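Local coordinates for stage II sporulation E family protein (Thermanaerovibrio acidaminovorans, PDB 3RNR), which is of unknown function but belongs to the PP2C family and is probably a serine/threonine protein phosphatase, at residues P46-H58 with F136-S148. Residues are numbered along the deposited sequence; the frame is centred on the assembly and turned at random.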
# COMPACT_ATOMS: atom_id res chain seq x y z
N PRO B 46 -0.82 -14.09 -0.57
CA PRO B 46 -1.77 -13.59 0.43
C PRO B 46 -1.77 -14.44 1.70
O PRO B 46 -1.85 -13.89 2.79
CB PRO B 46 -3.12 -13.69 -0.29
CG PRO B 46 -2.74 -13.42 -1.76
CD PRO B 46 -1.42 -14.17 -1.92
N LEU B 47 -1.70 -15.76 1.57
CA LEU B 47 -1.65 -16.62 2.75
C LEU B 47 -0.41 -16.35 3.62
O LEU B 47 -0.50 -16.28 4.84
CB LEU B 47 -1.69 -18.09 2.36
CG LEU B 47 -1.53 -19.11 3.49
CD1 LEU B 47 -2.63 -18.96 4.56
CD2 LEU B 47 -1.56 -20.53 2.90
N ASP B 48 0.76 -16.25 3.00
CA ASP B 48 1.97 -15.89 3.73
C ASP B 48 1.82 -14.54 4.42
O ASP B 48 2.32 -14.33 5.53
CB ASP B 48 3.18 -15.84 2.79
CG ASP B 48 3.60 -17.21 2.31
OD1 ASP B 48 3.35 -18.21 3.02
OD2 ASP B 48 4.18 -17.29 1.22
N ALA B 49 1.15 -13.61 3.75
CA ALA B 49 0.94 -12.28 4.33
C ALA B 49 0.05 -12.38 5.58
O ALA B 49 0.32 -11.75 6.60
CB ALA B 49 0.34 -11.33 3.29
N VAL B 50 -1.00 -13.18 5.49
CA VAL B 50 -1.85 -13.43 6.66
C VAL B 50 -1.06 -14.08 7.80
O VAL B 50 -1.16 -13.67 8.95
CB VAL B 50 -3.07 -14.32 6.30
CG1 VAL B 50 -3.72 -14.89 7.58
CG2 VAL B 50 -4.09 -13.50 5.51
N LEU B 51 -0.25 -15.08 7.48
CA LEU B 51 0.53 -15.77 8.50
C LEU B 51 1.55 -14.84 9.16
O LEU B 51 1.77 -14.91 10.36
CB LEU B 51 1.22 -17.01 7.92
CG LEU B 51 0.24 -18.11 7.46
CD1 LEU B 51 0.99 -19.27 6.78
CD2 LEU B 51 -0.60 -18.63 8.64
N ALA B 52 2.15 -13.95 8.38
CA ALA B 52 3.06 -12.95 8.96
C ALA B 52 2.31 -11.94 9.86
O ALA B 52 2.78 -11.59 10.95
CB ALA B 52 3.88 -12.24 7.87
N ALA B 53 1.16 -11.47 9.40
CA ALA B 53 0.30 -10.61 10.21
C ALA B 53 -0.05 -11.28 11.54
O ALA B 53 0.03 -10.67 12.61
CB ALA B 53 -0.98 -10.23 9.45
N GLN B 54 -0.42 -12.55 11.47
CA GLN B 54 -0.74 -13.32 12.66
C GLN B 54 0.45 -13.39 13.62
O GLN B 54 0.31 -13.17 14.81
CB GLN B 54 -1.20 -14.74 12.29
CG GLN B 54 -1.31 -15.71 13.51
CD GLN B 54 -2.42 -15.34 14.50
OE1 GLN B 54 -3.27 -14.49 14.22
NE2 GLN B 54 -2.41 -15.97 15.66
N ALA B 55 1.63 -13.69 13.08
CA ALA B 55 2.81 -13.82 13.92
C ALA B 55 3.13 -12.49 14.60
O ALA B 55 3.47 -12.46 15.79
CB ALA B 55 4.01 -14.33 13.10
N ALA B 56 2.99 -11.38 13.86
CA ALA B 56 3.30 -10.06 14.40
C ALA B 56 2.34 -9.62 15.49
O ALA B 56 2.76 -9.10 16.53
CB ALA B 56 3.34 -9.01 13.29
N VAL B 57 1.05 -9.81 15.26
CA VAL B 57 0.07 -9.42 16.27
C VAL B 57 0.17 -10.32 17.51
O VAL B 57 0.14 -9.84 18.64
CB VAL B 57 -1.37 -9.39 15.70
CG1 VAL B 57 -2.39 -9.17 16.81
CG2 VAL B 57 -1.49 -8.28 14.64
N HIS B 58 0.33 -11.62 17.28
CA HIS B 58 0.44 -12.59 18.37
C HIS B 58 1.63 -12.26 19.28
O HIS B 58 1.52 -12.28 20.52
CB HIS B 58 0.59 -13.99 17.77
CG HIS B 58 0.42 -15.11 18.76
ND1 HIS B 58 1.37 -15.41 19.71
CD2 HIS B 58 -0.57 -16.03 18.91
CE1 HIS B 58 0.96 -16.45 20.42
NE2 HIS B 58 -0.21 -16.85 19.95
N PHE B 136 -9.57 -14.46 13.95
CA PHE B 136 -9.08 -13.09 13.76
C PHE B 136 -7.57 -13.10 13.91
O PHE B 136 -7.01 -14.04 14.49
CB PHE B 136 -9.72 -12.09 14.75
CG PHE B 136 -9.44 -12.40 16.21
CD1 PHE B 136 -8.32 -11.86 16.84
CD2 PHE B 136 -10.30 -13.21 16.95
CE1 PHE B 136 -8.05 -12.14 18.19
CE2 PHE B 136 -10.04 -13.50 18.31
CZ PHE B 136 -8.91 -12.96 18.92
N ILE B 137 -6.92 -12.06 13.39
CA ILE B 137 -5.48 -11.95 13.47
C ILE B 137 -5.16 -11.55 14.90
O ILE B 137 -5.61 -10.50 15.38
CB ILE B 137 -4.93 -10.87 12.50
CG1 ILE B 137 -5.42 -11.12 11.07
CG2 ILE B 137 -3.41 -10.82 12.55
CD1 ILE B 137 -4.93 -12.48 10.50
N GLY B 138 -4.36 -12.38 15.57
CA GLY B 138 -4.09 -12.22 16.99
C GLY B 138 -4.77 -13.27 17.85
O GLY B 138 -4.58 -13.31 19.08
N ILE B 139 -5.55 -14.14 17.24
CA ILE B 139 -6.21 -15.20 18.01
C ILE B 139 -5.13 -16.15 18.55
O ILE B 139 -4.08 -16.31 17.94
CB ILE B 139 -7.24 -15.95 17.14
CG1 ILE B 139 -8.15 -16.83 18.01
CG2 ILE B 139 -6.53 -16.75 16.05
CD1 ILE B 139 -9.35 -17.43 17.24
N GLU B 140 -5.37 -16.77 19.71
CA GLU B 140 -4.30 -17.54 20.34
C GLU B 140 -3.67 -18.59 19.41
O GLU B 140 -2.45 -18.76 19.38
CB GLU B 140 -4.78 -18.18 21.65
CG GLU B 140 -3.74 -19.06 22.30
CD GLU B 140 -4.25 -19.71 23.58
OE1 GLU B 140 -3.82 -20.84 23.88
OE2 GLU B 140 -5.08 -19.08 24.28
N ASN B 141 -4.50 -19.31 18.68
CA ASN B 141 -4.03 -20.28 17.70
C ASN B 141 -4.83 -20.09 16.41
O ASN B 141 -6.01 -20.37 16.41
CB ASN B 141 -4.26 -21.69 18.26
CG ASN B 141 -3.70 -22.78 17.37
OD1 ASN B 141 -2.79 -22.55 16.57
ND2 ASN B 141 -4.23 -23.99 17.52
N LEU B 142 -4.20 -19.68 15.31
CA LEU B 142 -5.02 -19.34 14.15
C LEU B 142 -5.13 -20.60 13.31
O LEU B 142 -4.15 -21.07 12.75
CB LEU B 142 -4.32 -18.23 13.34
CG LEU B 142 -4.93 -17.87 11.99
CD1 LEU B 142 -6.32 -17.28 12.22
CD2 LEU B 142 -4.03 -16.89 11.17
N THR B 143 -6.30 -21.23 13.34
CA THR B 143 -6.54 -22.40 12.49
C THR B 143 -7.44 -22.21 11.29
O THR B 143 -7.46 -23.05 10.39
CB THR B 143 -7.15 -23.51 13.33
OG1 THR B 143 -8.36 -23.01 13.92
CG2 THR B 143 -6.19 -23.92 14.44
N GLU B 144 -8.14 -21.08 11.22
CA GLU B 144 -9.16 -20.94 10.19
C GLU B 144 -8.85 -19.72 9.35
O GLU B 144 -8.99 -18.59 9.82
CB GLU B 144 -10.56 -20.79 10.82
CG GLU B 144 -11.03 -22.00 11.64
CD GLU B 144 -10.99 -23.30 10.84
OE1 GLU B 144 -11.58 -23.35 9.74
OE2 GLU B 144 -10.37 -24.27 11.32
N ILE B 145 -8.47 -19.96 8.10
CA ILE B 145 -8.18 -18.90 7.16
C ILE B 145 -8.91 -19.22 5.87
O ILE B 145 -8.82 -20.34 5.38
CB ILE B 145 -6.67 -18.83 6.84
CG1 ILE B 145 -5.87 -18.73 8.15
CG2 ILE B 145 -6.38 -17.65 5.89
CD1 ILE B 145 -4.37 -18.98 8.00
N SER B 146 -9.68 -18.28 5.34
CA SER B 146 -10.35 -18.52 4.07
C SER B 146 -9.32 -18.22 2.99
O SER B 146 -8.72 -17.15 3.03
CB SER B 146 -11.58 -17.60 3.96
OG SER B 146 -12.37 -17.91 2.81
N THR B 147 -9.09 -19.14 2.05
CA THR B 147 -8.05 -18.95 1.02
C THR B 147 -8.46 -19.45 -0.37
O THR B 147 -9.29 -20.35 -0.48
CB THR B 147 -6.72 -19.69 1.37
OG1 THR B 147 -6.93 -21.10 1.36
CG2 THR B 147 -6.20 -19.29 2.73
N SER B 148 -7.85 -18.89 -1.41
CA SER B 148 -7.95 -19.45 -2.75
C SER B 148 -7.29 -20.82 -2.71
O SER B 148 -6.52 -21.11 -1.77
CB SER B 148 -7.22 -18.56 -3.76
OG SER B 148 -5.95 -18.17 -3.25
O HOH W 1 -1.34 -19.04 15.24
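The side-chain amide of Gln-54 bonds the backbone of Gly-138 and of Ile-139. Its OE1 accepts from Gly-138 N at 2.7 Å, an almost straight bond (176° at the hydrogen). Its NE2 donates to Ile-139 O at 2.8 Å, in the plane of that carbonyl. These two bonds fix the amide's rotation. With CG anti to the backbone N (chi1 169°), a bend at chi2 turns the amide onto the loop, while Leu-142 runs past in the opposite direction, its CB 3.6 Å from Gln-54 CD. A water accepting from Leu-142 N also takes a weak bond from NE2. One turn along the helix, His-58 NE2 makes a weak, bent bond to Glu-140 O, which lies at the ring edge.

The apolar contacts follow the helix in both directions from Gln-54. Val-57 CG1 lies 3.5 Å from Gly-138 CA, tighter than usual van der Waals contact; the glycine takes a positive phi, third in a type II turn. Ile-137 CG2 lies 3.4 Å from Ala-53 O and also meets Ala-53 CB and Val-57 CG2, and its CD1 meets Val-50 CG1. Further on, Ile-145 CD1 touches both Leu-51 CD2 (3.8 Å) and Leu-47 CD1 (3.9 Å), the side chains crossing at about a right angle.

The turn, Phe-136 to Ile-139, and the chain entering edge strand 146-153 are thus docked on helix 46-63, which with helix 25-41 forms part of an outer helical layer of the two-sheet PP2C-type sandwich.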